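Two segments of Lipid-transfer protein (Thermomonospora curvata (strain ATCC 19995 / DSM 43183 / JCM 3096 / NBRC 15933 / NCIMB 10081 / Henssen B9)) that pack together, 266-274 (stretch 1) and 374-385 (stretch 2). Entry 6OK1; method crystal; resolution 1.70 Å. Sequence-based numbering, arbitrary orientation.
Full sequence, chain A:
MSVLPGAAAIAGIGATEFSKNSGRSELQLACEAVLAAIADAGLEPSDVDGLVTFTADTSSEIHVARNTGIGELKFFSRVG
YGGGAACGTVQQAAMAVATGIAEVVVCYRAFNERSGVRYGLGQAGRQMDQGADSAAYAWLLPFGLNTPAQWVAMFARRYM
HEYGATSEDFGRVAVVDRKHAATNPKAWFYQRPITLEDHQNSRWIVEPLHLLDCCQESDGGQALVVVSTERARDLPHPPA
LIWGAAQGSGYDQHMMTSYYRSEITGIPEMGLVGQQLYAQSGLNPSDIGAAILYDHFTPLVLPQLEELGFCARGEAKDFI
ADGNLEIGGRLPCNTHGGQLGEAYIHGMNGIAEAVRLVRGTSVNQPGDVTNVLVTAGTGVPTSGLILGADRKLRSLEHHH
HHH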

# COMPACT_ATOMS: atom_id res chain seq x y z
N GLY A 266 -10.18 -5.93 -25.21
CA GLY A 266 -9.46 -4.69 -25.04
C GLY A 266 -8.87 -4.61 -23.64
O GLY A 266 -8.75 -5.61 -22.93
N ILE A 267 -8.50 -3.39 -23.26
CA ILE A 267 -8.05 -3.13 -21.89
C ILE A 267 -8.67 -1.79 -21.51
O ILE A 267 -8.01 -0.75 -21.61
CB ILE A 267 -6.52 -3.06 -21.74
CG1 ILE A 267 -5.81 -4.24 -22.40
CG2 ILE A 267 -6.17 -2.99 -20.26
CD1 ILE A 267 -4.33 -4.03 -22.51
N PRO A 268 -9.94 -1.77 -21.11
CA PRO A 268 -10.63 -0.49 -20.90
C PRO A 268 -9.92 0.41 -19.91
O PRO A 268 -9.95 1.64 -20.05
CB PRO A 268 -12.00 -0.92 -20.37
CG PRO A 268 -12.16 -2.34 -20.77
CD PRO A 268 -10.82 -2.94 -20.94
N GLU A 269 -9.29 -0.19 -18.90
CA GLU A 269 -8.60 0.63 -17.92
C GLU A 269 -7.38 1.32 -18.52
O GLU A 269 -7.01 2.42 -18.07
CB GLU A 269 -8.25 -0.24 -16.69
CG GLU A 269 -7.35 -1.45 -16.96
CD GLU A 269 -8.07 -2.75 -17.33
OE1 GLU A 269 -9.20 -2.70 -17.86
OE2 GLU A 269 -7.49 -3.86 -17.07
N MET A 270 -6.76 0.73 -19.55
CA MET A 270 -5.68 1.43 -20.24
C MET A 270 -6.23 2.50 -21.17
O MET A 270 -5.60 3.55 -21.34
CB MET A 270 -4.80 0.45 -21.03
CG MET A 270 -3.48 1.05 -21.52
SD MET A 270 -2.40 1.49 -20.12
CE MET A 270 -1.82 -0.13 -19.59
N GLY A 271 -7.41 2.28 -21.76
CA GLY A 271 -8.06 3.36 -22.49
C GLY A 271 -8.32 4.57 -21.61
O GLY A 271 -8.15 5.71 -22.04
N LEU A 272 -8.71 4.32 -20.36
CA LEU A 272 -8.99 5.41 -19.42
C LEU A 272 -7.72 6.14 -19.05
O LEU A 272 -7.71 7.38 -18.94
CB LEU A 272 -9.68 4.82 -18.19
CG LEU A 272 -9.89 5.73 -17.00
CD1 LEU A 272 -10.79 6.86 -17.41
CD2 LEU A 272 -10.55 4.90 -15.90
N VAL A 273 -6.62 5.41 -18.82
CA VAL A 273 -5.31 6.05 -18.66
C VAL A 273 -5.00 6.93 -19.86
O VAL A 273 -4.63 8.10 -19.71
CB VAL A 273 -4.22 4.98 -18.48
CG1 VAL A 273 -2.84 5.55 -18.70
CG2 VAL A 273 -4.35 4.37 -17.08
N GLY A 274 -5.13 6.39 -21.06
CA GLY A 274 -4.73 7.15 -22.24
C GLY A 274 -5.54 8.42 -22.42
O GLY A 274 -5.01 9.47 -22.79
N VAL A 374 4.49 6.00 -21.74
CA VAL A 374 4.88 4.82 -20.97
C VAL A 374 3.64 4.23 -20.32
O VAL A 374 2.85 4.96 -19.71
CB VAL A 374 5.93 5.14 -19.90
CG1 VAL A 374 6.38 3.81 -19.22
CG2 VAL A 374 7.07 5.89 -20.47
N THR A 375 3.48 2.92 -20.42
CA THR A 375 2.40 2.24 -19.71
C THR A 375 2.93 1.36 -18.60
O THR A 375 4.06 0.88 -18.63
CB THR A 375 1.55 1.36 -20.65
OG1 THR A 375 2.36 0.34 -21.25
CG2 THR A 375 0.92 2.21 -21.73
N ALA A 376 2.05 1.07 -17.65
CA ALA A 376 2.34 0.15 -16.56
C ALA A 376 1.62 -1.19 -16.78
O ALA A 376 1.20 -1.51 -17.90
CB ALA A 376 1.98 0.83 -15.24
N GLY A 377 1.51 -1.98 -15.71
CA GLY A 377 1.13 -3.38 -15.84
C GLY A 377 -0.25 -3.56 -16.45
O GLY A 377 -1.18 -2.79 -16.18
N THR A 378 -0.40 -4.62 -17.25
CA THR A 378 -1.63 -4.90 -17.96
C THR A 378 -2.38 -6.07 -17.32
O THR A 378 -1.79 -7.02 -16.79
CB THR A 378 -1.31 -5.20 -19.43
OG1 THR A 378 -0.24 -6.13 -19.48
CG2 THR A 378 -0.86 -3.95 -20.13
N GLY A 379 -3.71 -5.97 -17.36
CA GLY A 379 -4.58 -6.91 -16.69
C GLY A 379 -4.97 -6.50 -15.29
O GLY A 379 -5.79 -7.18 -14.67
N VAL A 380 -4.40 -5.41 -14.80
CA VAL A 380 -4.62 -4.92 -13.44
C VAL A 380 -4.99 -3.45 -13.52
O VAL A 380 -4.72 -2.78 -14.52
CB VAL A 380 -3.36 -5.10 -12.56
CG1 VAL A 380 -3.14 -6.54 -12.15
CG2 VAL A 380 -2.12 -4.55 -13.28
N PRO A 381 -5.54 -2.90 -12.44
CA PRO A 381 -5.53 -1.43 -12.32
C PRO A 381 -4.14 -0.92 -12.65
O PRO A 381 -3.13 -1.44 -12.15
CB PRO A 381 -5.87 -1.21 -10.85
CG PRO A 381 -6.65 -2.38 -10.47
CD PRO A 381 -6.06 -3.55 -11.24
N THR A 382 -4.09 0.10 -13.49
CA THR A 382 -2.86 0.43 -14.17
C THR A 382 -2.65 1.94 -14.18
O THR A 382 -3.32 2.70 -13.47
CB THR A 382 -2.86 -0.24 -15.56
OG1 THR A 382 -1.56 -0.14 -16.15
CG2 THR A 382 -3.89 0.35 -16.52
N SER A 383 -1.67 2.35 -14.96
CA SER A 383 -1.22 3.74 -14.98
C SER A 383 -0.38 3.99 -16.23
O SER A 383 0.00 3.07 -16.94
CB SER A 383 -0.43 4.09 -13.69
OG SER A 383 0.62 3.16 -13.44
N GLY A 384 -0.11 5.27 -16.49
CA GLY A 384 0.68 5.66 -17.64
C GLY A 384 1.29 7.02 -17.41
O GLY A 384 0.87 7.77 -16.52
N LEU A 385 2.26 7.35 -18.26
CA LEU A 385 2.88 8.67 -18.28
C LEU A 385 3.03 9.13 -19.71
O LEU A 385 3.22 8.32 -20.61
CB LEU A 385 4.28 8.68 -17.67
CG LEU A 385 4.39 8.19 -16.23
CD1 LEU A 385 5.82 7.90 -15.93
CD2 LEU A 385 3.79 9.18 -15.26
O HOH W 1 -4.73 -3.37 -17.34

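A helix can pack on a strand and its adjoining loop without one direct hydrogen bond between them, provided that side chains fill the gap and the polar groups find partners of their own. Helix 268-274 and strand 382-385 illustrate the point: their axes approach to 7.8 Å, with N-to-C directions 31° apart, and 416 Å² is buried between the two stretches.

Met270 covers the most surface. Its CA-to-CB bond points sideways, but chi angles in t, p and p bring the flexible thioether end nearer to stretch 2. There SD lies 3.8 Å from Thr375 CG2, while CE sits 4.0 Å from Thr378 CG2, 3.7 Å from Ala376 O and 3.4 Å from Thr382 OG1. An unbranched, polarizable chain suits a pocket lined by both methyls and oxygens.

Thr382, the largest contributor from stretch 2, points toward the helix and uses both sides of its character. Its hydroxyl donates to Gly377 O (OG1 to O, 2.7 Å), tying the loop to the start of the strand and satisfying a buried polar group. Its methyl packs against the helix, with CG2 3.9 Å from Glu269 CG and 4.1 Å from Val273 CG2.

One turn along from Glu269, Val273 sets its CG1 3.5 Å from Gly384 N. Glycine fits here because a CB on residue 384 would lie 2.7 Å from Val273 CG1, a clash.

The polar link is made through water. Water 1 donates to Glu269 OE2 (2.8 Å) and to Val380 O (2.9 Å), and accepts from Gly379 N (2.8 Å), so the buried carboxylate reaches the loop backbone indirectly. Gly379 has phi/psi of 92/-5, where a CB would jam against the preceding carbonyl oxygen; glycine thus permits these backbone angles.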